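Side-chain contacts in endo-1,4-b-d-mannanase (Trichoderma reesei, PDB 1QNR), which hydrolyses internal beta-1,4-mannosidic linkages in mannan backbones, as a family 5 glycoside hydrolase built on a TIM barrel: residues L242-D245 / N250-W253; E275-Q280 / A288-T293; G208-D213 / Y218-G223; G238-Y243 / Q259-A264. One frame throughout, in Å; residues are numbered along the deposited sequence. Where two conformers were deposited one is given.

Interaction 1: residues L242-D245 / N250-W253. With NAG (2-acetamido-2-deoxy-beta-D-glucopyranose), chain H.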
loop_
_atom_site.group_PDB
_atom_site.type_symbol
_atom_site.label_atom_id
_atom_site.label_comp_id
_atom_site.label_asym_id
_atom_site.label_seq_id
_atom_site.Cartn_x
_atom_site.Cartn_y
_atom_site.Cartn_z
ATOM N N LEU A 242 5.447 9.092 4.334
ATOM C CA LEU A 242 6.087 10.240 5.036
ATOM C C LEU A 242 6.262 9.858 6.531
ATOM O O LEU A 242 5.297 9.696 7.298
ATOM C CB LEU A 242 5.238 11.492 4.970
ATOM C CG LEU A 242 5.633 12.722 5.832
ATOM C CD1 LEU A 242 7.055 13.210 5.436
ATOM C CD2 LEU A 242 4.612 13.867 5.630
ATOM N N TYR A 243 7.549 9.812 6.952
ATOM C CA TYR A 243 7.887 9.482 8.349
ATOM C C TYR A 243 9.101 10.274 8.841
ATOM O O TYR A 243 10.225 9.775 8.875
ATOM C CB TYR A 243 8.198 7.974 8.478
ATOM C CG TYR A 243 6.959 7.046 8.263
ATOM C CD1 TYR A 243 6.031 6.891 9.265
ATOM C CD2 TYR A 243 6.812 6.416 7.046
ATOM C CE1 TYR A 243 4.916 6.066 9.051
ATOM C CE2 TYR A 243 5.685 5.625 6.780
ATOM C CZ TYR A 243 4.794 5.429 7.799
ATOM O OH TYR A 243 3.700 4.555 7.665
ATOM N N PRO A 244 8.844 11.548 9.201
ATOM C CA PRO A 244 9.958 12.409 9.704
ATOM C C PRO A 244 10.726 11.787 10.874
ATOM O O PRO A 244 11.983 11.960 10.914
ATOM C CB PRO A 244 9.236 13.680 10.116
ATOM C CG PRO A 244 8.012 13.742 9.220
ATOM C CD PRO A 244 7.567 12.270 9.184
ATOM N N ASP A 245 10.085 11.059 11.789
ATOM C CA ASP A 245 10.834 10.418 12.890
ATOM C C ASP A 245 11.833 9.385 12.445
ATOM O O ASP A 245 12.817 9.195 13.172
ATOM C CB ASP A 245 9.892 9.712 13.899
ATOM C CG ASP A 245 8.868 10.633 14.519
ATOM O OD1 ASP A 245 9.320 11.538 15.211
ATOM O OD2 ASP A 245 7.665 10.434 14.252
ATOM N N ASN A 250 12.166 17.371 10.440
ATOM C CA ASN A 250 11.134 17.836 11.390
ATOM C C ASN A 250 9.727 17.606 10.782
ATOM O O ASN A 250 9.617 17.247 9.598
ATOM C CB ASN A 250 11.374 19.242 11.873
ATOM C CG ASN A 250 11.233 20.240 10.792
ATOM O OD1 ASN A 250 10.454 20.220 9.866
ATOM N ND2 ASN A 250 12.050 21.341 10.885
ATOM N N TYR A 251 8.687 17.770 11.603
ATOM C CA TYR A 251 7.353 17.509 11.085
ATOM C C TYR A 251 6.907 18.484 10.052
ATOM O O TYR A 251 6.228 18.154 9.027
ATOM C CB TYR A 251 6.349 17.458 12.276
ATOM C CG TYR A 251 6.581 16.305 13.228
ATOM C CD1 TYR A 251 6.741 14.987 12.831
ATOM C CD2 TYR A 251 6.646 16.534 14.639
ATOM C CE1 TYR A 251 6.955 13.951 13.702
ATOM C CE2 TYR A 251 6.837 15.504 15.490
ATOM C CZ TYR A 251 6.966 14.201 15.090
ATOM O OH TYR A 251 7.166 13.179 15.978
ATOM N N THR A 252 7.176 19.810 10.155
ATOM C CA THR A 252 6.718 20.821 9.204
ATOM C C THR A 252 7.342 20.713 7.821
ATOM O O THR A 252 6.695 21.116 6.831
ATOM C CB THR A 252 6.928 22.255 9.784
ATOM O OG1 THR A 252 8.360 22.310 10.076
ATOM C CG2 THR A 252 6.208 22.490 11.078
ATOM N N TRP A 253 8.485 20.031 7.731
ATOM C CA TRP A 253 9.127 19.685 6.450
ATOM C C TRP A 253 8.203 18.804 5.595
ATOM O O TRP A 253 8.314 18.714 4.387
ATOM C CB TRP A 253 10.457 18.969 6.745
ATOM C CG TRP A 253 11.215 18.321 5.614
ATOM C CD1 TRP A 253 12.237 18.897 4.905
ATOM C CD2 TRP A 253 11.073 16.966 5.070
ATOM N NE1 TRP A 253 12.720 18.011 3.974
ATOM C CE2 TRP A 253 12.018 16.819 4.041
ATOM C CE3 TRP A 253 10.199 15.915 5.401
ATOM C CZ2 TRP A 253 12.138 15.645 3.296
ATOM C CZ3 TRP A 253 10.330 14.715 4.674
ATOM C CH2 TRP A 253 11.280 14.606 3.639
HETATM C C1 NAG H . 12.249 22.853 10.401
HETATM C C2 NAG H . 12.054 24.231 10.945
HETATM C C3 NAG H . 12.026 25.316 9.878
HETATM C C4 NAG H . 13.036 24.939 8.779
HETATM C C5 NAG H . 12.713 23.551 8.159
HETATM C C6 NAG H . 13.705 23.210 7.063
HETATM C C7 NAG H . 10.657 23.948 13.013
HETATM C C8 NAG H . 9.350 24.318 13.625
HETATM N N2 NAG H . 10.791 24.336 11.720
HETATM O O3 NAG H . 12.337 26.556 10.528
HETATM O O4 NAG H . 12.989 25.891 7.685
HETATM O O5 NAG H . 12.806 22.544 9.139
HETATM O O6 NAG H . 13.666 21.903 6.649
HETATM O O7 NAG H . 11.495 23.400 13.580
#
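Tyr251 lays its ring across Pro244 at about a right angle, CD1 lying 3.9 Å from Pro244 CB, and carries its hydroxyl on to Asp245. With CG anti to its own carbonyl carbon (chi1 -65°), the ring reaches back alongside the first turn of helix 244-247. There Tyr251 OH gives a weak hydrogen bond to Asp245 OD1, 2.8 Å away, while the carboxylate stands steeply to the ring, the two planes 79° apart. Both polar ends have further partners in the loop after strand 272-277: Asp245 OD2 is bonded to Gln280 N, and Tyr251 OH to Gln281 N. The apolar part of the contact continues at Leu242, whose CD1 meets the indole edge of Trp253 at CZ3, 3.7 Å away and near the ring plane.

Asn250 organises the other end. Its OD1 accepts from Trp253 N at 2.9 Å, nearly along the C=O axis, which makes Asn250 the cap of the turn leading into helix 253-267. In the conformer given, Thr252 OG1 also donates to this OD1, from above the carbonyl plane. The other branch of the amide is spent covalently: Asn250 ND2 is joined to C1 of the N-acetylglucosamine, the N-linked glycan site of an Asn-Tyr-Thr sequon. The bond from Trp253 N probably restrains the amide, so one side chain both caps the helix start and carries the glycan; the tyrosine and carboxylate meet across the short connection, their firmer polar ties running to the loop after strand 272-277.

Interaction 2: residues E275-Q280 / A288-T293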
loop_
_atom_site.group_PDB
_atom_site.type_symbol
_atom_site.label_atom_id
_atom_site.label_comp_id
_atom_site.label_asym_id
_atom_site.label_seq_id
_atom_site.Cartn_x
_atom_site.Cartn_y
_atom_site.Cartn_z
ATOM N N GLU A 275 0.130 7.790 0.517
ATOM C CA GLU A 275 -0.325 6.426 0.864
ATOM C C GLU A 275 -0.008 5.951 2.274
ATOM O O GLU A 275 -0.684 5.015 2.738
ATOM C CB GLU A 275 0.309 5.467 -0.181
ATOM C CG GLU A 275 -0.085 3.987 -0.029
ATOM C CD GLU A 275 0.578 3.101 -1.084
ATOM O OE1 GLU A 275 1.822 3.008 -1.125
ATOM O OE2 GLU A 275 -0.237 2.416 -1.816
ATOM N N GLU A 276 0.987 6.555 2.944
ATOM C CA GLU A 276 1.248 6.284 4.357
ATOM C C GLU A 276 1.782 7.538 5.024
ATOM O O GLU A 276 2.603 8.230 4.364
ATOM C CB GLU A 276 2.308 5.193 4.615
ATOM C CG GLU A 276 2.026 3.766 4.113
ATOM C CD GLU A 276 3.100 2.810 4.502
ATOM O OE1 GLU A 276 3.982 3.150 5.365
ATOM O OE2 GLU A 276 3.199 1.667 3.977
ATOM N N TYR A 277 1.458 7.795 6.283
ATOM C CA TYR A 277 2.119 8.895 7.024
ATOM C C TYR A 277 1.846 8.714 8.523
ATOM O O TYR A 277 0.808 8.171 8.919
ATOM C CB TYR A 277 1.640 10.278 6.561
ATOM C CG TYR A 277 0.155 10.522 6.606
ATOM C CD1 TYR A 277 -0.537 11.022 7.727
ATOM C CD2 TYR A 277 -0.664 10.290 5.471
ATOM C CE1 TYR A 277 -1.893 11.270 7.727
ATOM C CE2 TYR A 277 -2.022 10.532 5.462
ATOM C CZ TYR A 277 -2.674 11.013 6.591
ATOM O OH TYR A 277 -4.051 11.253 6.608
ATOM N N GLY A 278 2.759 9.255 9.339
ATOM C CA GLY A 278 2.490 9.260 10.794
ATOM C C GLY A 278 3.530 10.140 11.483
ATOM O O GLY A 278 4.676 10.273 11.003
ATOM N N ALA A 279 3.154 10.622 12.660
ATOM C CA ALA A 279 4.068 11.351 13.585
ATOM C C ALA A 279 4.001 10.653 14.924
ATOM O O ALA A 279 2.905 10.471 15.464
ATOM C CB ALA A 279 3.623 12.812 13.702
ATOM N N GLN A 280 5.160 10.312 15.535
ATOM C CA GLN A 280 5.084 9.594 16.827
ATOM C C GLN A 280 4.653 10.533 17.953
ATOM O O GLN A 280 3.995 10.027 18.899
ATOM C CB GLN A 280 6.467 8.984 17.152
ATOM C CG GLN A 280 6.615 7.688 16.349
ATOM C CD GLN A 280 7.813 6.834 16.674
ATOM O OE1 GLN A 280 8.476 6.248 15.800
ATOM N NE2 GLN A 280 8.142 6.739 17.953
ATOM N N ALA A 288 -2.462 16.942 11.263
ATOM C CA ALA A 288 -3.579 17.727 10.699
ATOM C C ALA A 288 -3.131 18.677 9.594
ATOM O O ALA A 288 -3.782 18.810 8.531
ATOM C CB ALA A 288 -4.348 18.432 11.857
ATOM N N PRO A 289 -2.025 19.446 9.738
ATOM C CA PRO A 289 -1.552 20.311 8.651
ATOM C C PRO A 289 -1.194 19.558 7.358
ATOM O O PRO A 289 -1.431 20.070 6.239
ATOM C CB PRO A 289 -0.341 21.044 9.270
ATOM C CG PRO A 289 -0.528 20.956 10.745
ATOM C CD PRO A 289 -1.242 19.623 11.002
ATOM N N TRP A 290 -0.680 18.320 7.513
ATOM C CA TRP A 290 -0.397 17.499 6.320
ATOM C C TRP A 290 -1.658 17.122 5.515
ATOM O O TRP A 290 -1.663 17.170 4.296
ATOM C CB TRP A 290 0.342 16.214 6.706
ATOM C CG TRP A 290 1.646 16.335 7.445
ATOM C CD1 TRP A 290 2.507 17.444 7.537
ATOM C CD2 TRP A 290 2.295 15.318 8.177
ATOM N NE1 TRP A 290 3.582 17.162 8.309
ATOM C CE2 TRP A 290 3.516 15.824 8.713
ATOM C CE3 TRP A 290 2.018 13.934 8.422
ATOM C CZ2 TRP A 290 4.383 15.078 9.500
ATOM C CZ3 TRP A 290 2.884 13.176 9.176
ATOM C CH2 TRP A 290 4.088 13.732 9.703
ATOM N N GLN A 291 -2.712 16.786 6.272
ATOM C CA GLN A 291 -3.993 16.419 5.618
ATOM C C GLN A 291 -4.534 17.667 4.921
ATOM O O GLN A 291 -4.990 17.511 3.775
ATOM C CB GLN A 291 -4.986 15.977 6.728
ATOM C CG GLN A 291 -4.543 14.684 7.410
ATOM C CD GLN A 291 -5.603 14.187 8.391
ATOM O OE1 GLN A 291 -6.259 15.031 9.092
ATOM N NE2 GLN A 291 -5.717 12.868 8.480
ATOM N N THR A 292 -4.420 18.871 5.535
ATOM C CA THR A 292 -4.902 20.055 4.806
ATOM C C THR A 292 -4.054 20.366 3.586
ATOM O O THR A 292 -4.608 20.718 2.502
ATOM C CB THR A 292 -4.862 21.267 5.783
ATOM O OG1 THR A 292 -5.849 21.018 6.801
ATOM C CG2 THR A 292 -5.184 22.581 5.056
ATOM N N THR A 293 -2.734 20.244 3.662
ATOM C CA THR A 293 -1.895 20.440 2.478
ATOM C C THR A 293 -2.295 19.491 1.356
ATOM O O THR A 293 -2.446 19.891 0.181
ATOM C CB THR A 293 -0.415 20.337 2.878
ATOM O OG1 THR A 293 -0.069 21.342 3.864
ATOM C CG2 THR A 293 0.540 20.444 1.693
#
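Tyr277 OH is gripped from two sides of the fold: Gln291 NE2 of helix 283-295 donates to it at 3.0 Å, and Asp303 OD1 of strand 300-309 bonds to it as well. The glutamine bond is almost straight, with an angle of 175° at the hydrogen, and the hydroxyl oxygen lies in the plane of the amide. That amide approaches the edge of the phenol ring and stands 82° to it. The Gln291 chain continues stretched out (chi2 -174°), which carries the amide to the hydroxyl.

Beneath the hydroxyl the contact is apolar. Tyr277 and Trp290 run side by side, pointing opposite ways, and Tyr277 CD1 comes in at the edge of the indole, 3.9 Å from CE3. Farther along the same edge, Trp290 CH2 lies 3.7 Å from Gly278 O. Ala279 CB adds an apolar contact to that CH2, at 4.1 Å. A phenylalanine in place of Tyr277 would probably leave the buried Gln291 amide and Asp303 without the hydroxyl they share.

Trp290 NE1 points elsewhere, to Tyr251 O. All five touching residues are buried in the layer between barrel and outer helices: strand 272-277, helix 283-295 and strand 300-309 form one beta-alpha-beta unit, and Trp290 also rests against Leu242 of the adjacent strand 238-242 and Ile258 of helix 253-267.

Interaction 3: residues G208-D213 / Y218-G223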
loop_
_atom_site.group_PDB
_atom_site.type_symbol
_atom_site.label_atom_id
_atom_site.label_comp_id
_atom_site.label_asym_id
_atom_site.label_seq_id
_atom_site.Cartn_x
_atom_site.Cartn_y
_atom_site.Cartn_z
ATOM N N GLY A 208 13.939 10.133 -3.769
ATOM C CA GLY A 208 14.704 10.512 -4.966
ATOM C C GLY A 208 13.976 11.530 -5.794
ATOM O O GLY A 208 13.221 11.166 -6.747
ATOM N N LEU A 209 14.094 12.833 -5.519
ATOM C CA LEU A 209 13.348 13.901 -6.254
ATOM C C LEU A 209 14.156 15.184 -6.101
ATOM O O LEU A 209 14.420 15.643 -4.979
ATOM C CB LEU A 209 11.896 13.942 -5.690
ATOM C CG LEU A 209 10.960 14.963 -6.323
ATOM C CD1 LEU A 209 10.792 14.833 -7.811
ATOM C CD2 LEU A 209 9.625 15.034 -5.586
ATOM N N SER A 210 14.479 15.818 -7.254
ATOM C CA SER A 210 15.492 16.918 -7.196
ATOM C C SER A 210 14.899 18.280 -6.962
ATOM O O SER A 210 15.686 19.274 -6.884
ATOM C CB SER A 210 16.288 16.891 -8.525
ATOM O OG SER A 210 17.104 15.667 -8.615
ATOM N N THR A 211 13.610 18.462 -6.743
ATOM C CA THR A 211 12.970 19.763 -6.534
ATOM C C THR A 211 12.748 20.107 -5.057
ATOM O O THR A 211 12.124 21.131 -4.721
ATOM C CB THR A 211 11.581 19.730 -7.193
ATOM O OG1 THR A 211 10.871 18.535 -6.731
ATOM C CG2 THR A 211 11.642 19.657 -8.711
ATOM N N GLY A 212 13.361 19.322 -4.152
ATOM C CA GLY A 212 13.256 19.511 -2.725
ATOM C C GLY A 212 14.417 20.346 -2.139
ATOM O O GLY A 212 15.060 21.140 -2.853
ATOM N N ASP A 213 14.685 20.058 -0.873
ATOM C CA ASP A 213 15.713 20.828 -0.123
ATOM C C ASP A 213 17.006 20.046 0.103
ATOM O O ASP A 213 17.826 20.492 0.928
ATOM C CB ASP A 213 15.161 21.320 1.182
ATOM C CG ASP A 213 14.890 20.272 2.261
ATOM O OD1 ASP A 213 14.961 19.048 1.947
ATOM O OD2 ASP A 213 14.613 20.665 3.434
ATOM N N TYR A 218 15.179 13.172 -0.287
ATOM C CA TYR A 218 15.216 13.630 -1.687
ATOM C C TYR A 218 16.447 13.089 -2.472
ATOM O O TYR A 218 16.392 13.276 -3.693
ATOM C CB TYR A 218 15.259 15.174 -1.665
ATOM C CG TYR A 218 13.939 15.919 -1.267
ATOM C CD1 TYR A 218 12.867 15.814 -2.176
ATOM C CD2 TYR A 218 13.815 16.648 -0.108
ATOM C CE1 TYR A 218 11.676 16.490 -1.858
ATOM C CE2 TYR A 218 12.637 17.348 0.206
ATOM C CZ TYR A 218 11.564 17.206 -0.696
ATOM O OH TYR A 218 10.371 17.921 -0.403
ATOM N N THR A 219 17.452 12.555 -1.790
ATOM C CA THR A 219 18.654 12.121 -2.568
ATOM C C THR A 219 18.428 10.755 -3.191
ATOM O O THR A 219 17.319 10.174 -3.045
ATOM C CB THR A 219 19.912 12.133 -1.667
ATOM O OG1 THR A 219 20.185 13.449 -1.121
ATOM C CG2 THR A 219 21.186 11.716 -2.366
ATOM N N TYR A 220 19.432 10.166 -3.830
ATOM C CA TYR A 220 19.313 8.956 -4.646
ATOM C C TYR A 220 20.120 7.808 -4.088
ATOM O O TYR A 220 20.799 7.051 -4.830
ATOM C CB TYR A 220 19.695 9.283 -6.114
ATOM C CG TYR A 220 18.744 10.289 -6.730
ATOM C CD1 TYR A 220 17.491 9.969 -7.258
ATOM C CD2 TYR A 220 19.062 11.669 -6.669
ATOM C CE1 TYR A 220 16.640 10.879 -7.823
ATOM C CE2 TYR A 220 18.186 12.618 -7.195
ATOM C CZ TYR A 220 16.977 12.222 -7.760
ATOM O OH TYR A 220 16.136 13.133 -8.349
ATOM N N GLY A 221 20.118 7.559 -2.787
ATOM C CA GLY A 221 20.828 6.471 -2.186
ATOM C C GLY A 221 20.052 5.158 -2.000
ATOM O O GLY A 221 20.623 4.176 -1.531
ATOM N N GLU A 222 18.731 5.192 -2.313
ATOM C CA GLU A 222 17.867 4.008 -2.085
ATOM C C GLU A 222 17.412 3.402 -3.395
ATOM O O GLU A 222 16.483 2.553 -3.378
ATOM C CB GLU A 222 16.689 4.349 -1.145
ATOM C CG GLU A 222 17.153 4.850 0.244
ATOM C CD GLU A 222 17.984 3.840 1.015
ATOM O OE1 GLU A 222 18.008 2.622 0.718
ATOM O OE2 GLU A 222 18.694 4.286 1.978
ATOM N N GLY A 223 18.076 3.754 -4.522
ATOM C CA GLY A 223 17.719 3.088 -5.783
ATOM C C GLY A 223 16.449 3.557 -6.480
ATOM O O GLY A 223 16.040 2.868 -7.445
HETATM O O HOH W 1 13.777 14.711 -9.856
#
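Gly212 CA sits over the ring of Tyr218, 3.5 Å from its centroid and only 11° off the ring normal, a CH-pi contact. It closes the type I beta turn from Leu209 to Gly212, in the long excursion of the TIM barrel between strand 199-201 and helix 226-230. At the edge of the same ring, Asp213 OD1 lies 3.4 Å from Tyr218 CD2; its stronger ties are to Ala215 N and Trp253 NE1. A CB on Gly212 would run into Tyr218 CE1, which is consistent with a glycine where the turn lies on the ring.

Leu209 N fixes the two backbones to each other, donating to Tyr218 O at 3.0 Å. Gly208 adds two CA-H...O contacts, to the carbonyls of Tyr218 and Thr219, where Tyr220 CE1 also comes within 3.4 Å of Gly208 C.

Farther out, Tyr218 OH is bonded to Thr260 OG1, and Leu209 packs on Thr260 and His261, which seats the excursion on helix 253-267. On its solvent side a water accepts from Ser210 N at 2.9 Å, while Ser210 OG and Tyr220 OH share a hydrogen bond of 2.7 Å at the edge of the phenol ring.

Interaction 4: residues G238-Y243 / Q259-A264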
loop_
_atom_site.group_PDB
_atom_site.type_symbol
_atom_site.label_atom_id
_atom_site.label_comp_id
_atom_site.label_asym_id
_atom_site.label_seq_id
_atom_site.Cartn_x
_atom_site.Cartn_y
_atom_site.Cartn_z
ATOM N N GLY A 238 1.005 7.775 -8.921
ATOM C CA GLY A 238 2.188 7.717 -8.060
ATOM C C GLY A 238 1.807 7.504 -6.588
ATOM O O GLY A 238 0.680 7.886 -6.165
ATOM N N THR A 239 2.707 6.906 -5.800
ATOM C CA THR A 239 2.541 6.778 -4.342
ATOM C C THR A 239 3.724 7.426 -3.637
ATOM O O THR A 239 4.886 7.380 -4.111
ATOM C CB THR A 239 2.514 5.265 -3.887
ATOM O OG1 THR A 239 3.638 4.544 -4.451
ATOM C CG2 THR A 239 1.197 4.606 -4.369
ATOM N N PHE A 240 3.464 7.998 -2.444
ATOM C CA PHE A 240 4.596 8.436 -1.593
ATOM C C PHE A 240 4.195 8.318 -0.114
ATOM O O PHE A 240 2.990 8.304 0.203
ATOM C CB PHE A 240 5.135 9.839 -1.874
ATOM C CG PHE A 240 4.132 10.950 -1.662
ATOM C CD1 PHE A 240 3.251 11.321 -2.649
ATOM C CD2 PHE A 240 4.090 11.616 -0.442
ATOM C CE1 PHE A 240 2.314 12.375 -2.514
ATOM C CE2 PHE A 240 3.133 12.686 -0.243
ATOM C CZ PHE A 240 2.263 13.040 -1.311
ATOM N N HIS A 241 5.180 8.091 0.768
ATOM C CA HIS A 241 4.963 7.890 2.211
ATOM C C HIS A 241 5.717 9.005 3.012
ATOM O O HIS A 241 6.413 9.746 2.362
ATOM C CB HIS A 241 5.517 6.494 2.639
ATOM C CG HIS A 241 4.861 5.307 1.927
ATOM N ND1 HIS A 241 5.262 3.996 2.146
ATOM C CD2 HIS A 241 3.897 5.184 0.976
ATOM C CE1 HIS A 241 4.531 3.146 1.459
ATOM N NE2 HIS A 241 3.701 3.852 0.677
ATOM N N LEU A 242 5.447 9.092 4.334
ATOM C CA LEU A 242 6.087 10.240 5.036
ATOM C C LEU A 242 6.262 9.858 6.531
ATOM O O LEU A 242 5.297 9.696 7.298
ATOM C CB LEU A 242 5.238 11.492 4.970
ATOM C CG LEU A 242 5.633 12.722 5.832
ATOM C CD1 LEU A 242 7.055 13.210 5.436
ATOM C CD2 LEU A 242 4.612 13.867 5.630
ATOM N N TYR A 243 7.549 9.812 6.952
ATOM C CA TYR A 243 7.887 9.482 8.349
ATOM C C TYR A 243 9.101 10.274 8.841
ATOM O O TYR A 243 10.225 9.775 8.875
ATOM C CB TYR A 243 8.198 7.974 8.478
ATOM C CG TYR A 243 6.959 7.046 8.263
ATOM C CD1 TYR A 243 6.031 6.891 9.265
ATOM C CD2 TYR A 243 6.812 6.416 7.046
ATOM C CE1 TYR A 243 4.916 6.066 9.051
ATOM C CE2 TYR A 243 5.685 5.625 6.780
ATOM C CZ TYR A 243 4.794 5.429 7.799
ATOM O OH TYR A 243 3.700 4.555 7.665
ATOM N N GLN A 259 3.964 18.778 -1.340
ATOM C CA GLN A 259 3.866 19.677 -2.498
ATOM C C GLN A 259 4.794 19.234 -3.658
ATOM O O GLN A 259 4.362 19.292 -4.821
ATOM C CB GLN A 259 4.243 21.120 -2.059
ATOM C CG GLN A 259 3.212 21.691 -1.077
ATOM C CD GLN A 259 3.662 23.001 -0.430
ATOM O OE1 GLN A 259 4.829 23.230 -0.184
ATOM N NE2 GLN A 259 2.638 23.824 -0.180
ATOM N N THR A 260 6.051 18.853 -3.373
ATOM C CA THR A 260 6.943 18.461 -4.470
ATOM C C THR A 260 6.484 17.181 -5.168
ATOM O O THR A 260 6.599 17.060 -6.402
ATOM C CB THR A 260 8.399 18.280 -4.027
ATOM O OG1 THR A 260 8.489 17.383 -2.908
ATOM C CG2 THR A 260 9.042 19.623 -3.580
ATOM N N HIS A 261 5.962 16.210 -4.409
ATOM C CA HIS A 261 5.491 14.965 -5.043
ATOM C C HIS A 261 4.202 15.222 -5.858
ATOM O O HIS A 261 4.112 14.699 -6.977
ATOM C CB HIS A 261 5.296 13.879 -3.960
ATOM C CG HIS A 261 6.609 13.308 -3.546
ATOM N ND1 HIS A 261 7.410 13.951 -2.588
ATOM C CD2 HIS A 261 7.324 12.221 -3.960
ATOM C CE1 HIS A 261 8.556 13.240 -2.473
ATOM N NE2 HIS A 261 8.538 12.190 -3.260
ATOM N N ALA A 262 3.261 16.017 -5.320
ATOM C CA ALA A 262 2.070 16.365 -6.070
ATOM C C ALA A 262 2.409 16.972 -7.422
ATOM O O ALA A 262 1.800 16.643 -8.454
ATOM C CB ALA A 262 1.131 17.310 -5.361
ATOM N N ALA A 263 3.377 17.904 -7.370
ATOM C CA ALA A 263 3.752 18.580 -8.650
ATOM C C ALA A 263 4.388 17.648 -9.619
ATOM O O ALA A 263 4.191 17.778 -10.838
ATOM C CB ALA A 263 4.700 19.764 -8.370
ATOM N N ALA A 264 5.200 16.641 -9.207
ATOM C CA ALA A 264 5.791 15.657 -10.097
ATOM C C ALA A 264 4.743 14.686 -10.697
ATOM O O ALA A 264 4.789 14.385 -11.922
ATOM C CB ALA A 264 6.875 14.865 -9.315
#
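Phe240 and His261 meet first as aromatic rings: they form an offset stack, the centroids 4.9 Å apart and the planes inclined at 27°. The tilt and the offset leave the rings only partly overlapped, and the closest ring-to-ring approach is Phe240 CG to His261 CG at 3.9 Å.

CH-pi contacts do the rest, one in each direction. His261 CB lies over one face of the phenyl ring, displaced toward the rim, and comes 3.5 Å from Phe240 CD1. In return Phe240 CB reaches the imidazole off-centre, 4.2 Å from the ring centroid. Phe240 has CG between its backbone N and carbonyl carbon (chi1 62°), which sends the phenyl toward the helix, and chi2 of -85° turns its face to His261 CB. An alanine at Phe240 is likely to open a gap beneath helix 253-267 and to leave the His261 imidazole without its stacking partner.

Hydrogen bonds hold the histidine from outside the pair. His261 ND1 is bonded to Trp257 O, one turn earlier in its helix, and NE2 to Gly206 O; both nitrogens thus face carbonyl oxygens, which probably restrains the ring and would be consistent with a protonated imidazole. Phe226 meets that ring edge-to-face.

Strand 238-242 is one of the parallel barrel strands, hydrogen-bonded through its backbone to strand 272-277, and helix 253-267 packs on its outer side. Phe240 fills the interface between them, touching also Ile258 of that helix, Cys272 of the neighbouring strand and Met300 of strand 300-309.

In the fold
All four contacts lie within the family 5 TIM barrel. Along the chain interaction 3 comes first; interactions 4 and 1 both start from strand 238-242 and share Leu242 and Tyr243; interaction 2 follows on the next strand, 272-277. Centres of interactions 1 and 2 are about 9 Å apart, those of 2 and 3 about 20 Å. Helix 253-267 ties the set together: interaction 1 leads into it, interaction 4 packs it on the barrel, and interaction 3 rests on its Thr260. Tyr243 OH, just after strand 238-242, meets Glu276 OE1 of strand 272-277 at 2.7 Å, near a bound mannose that touches Tyr243.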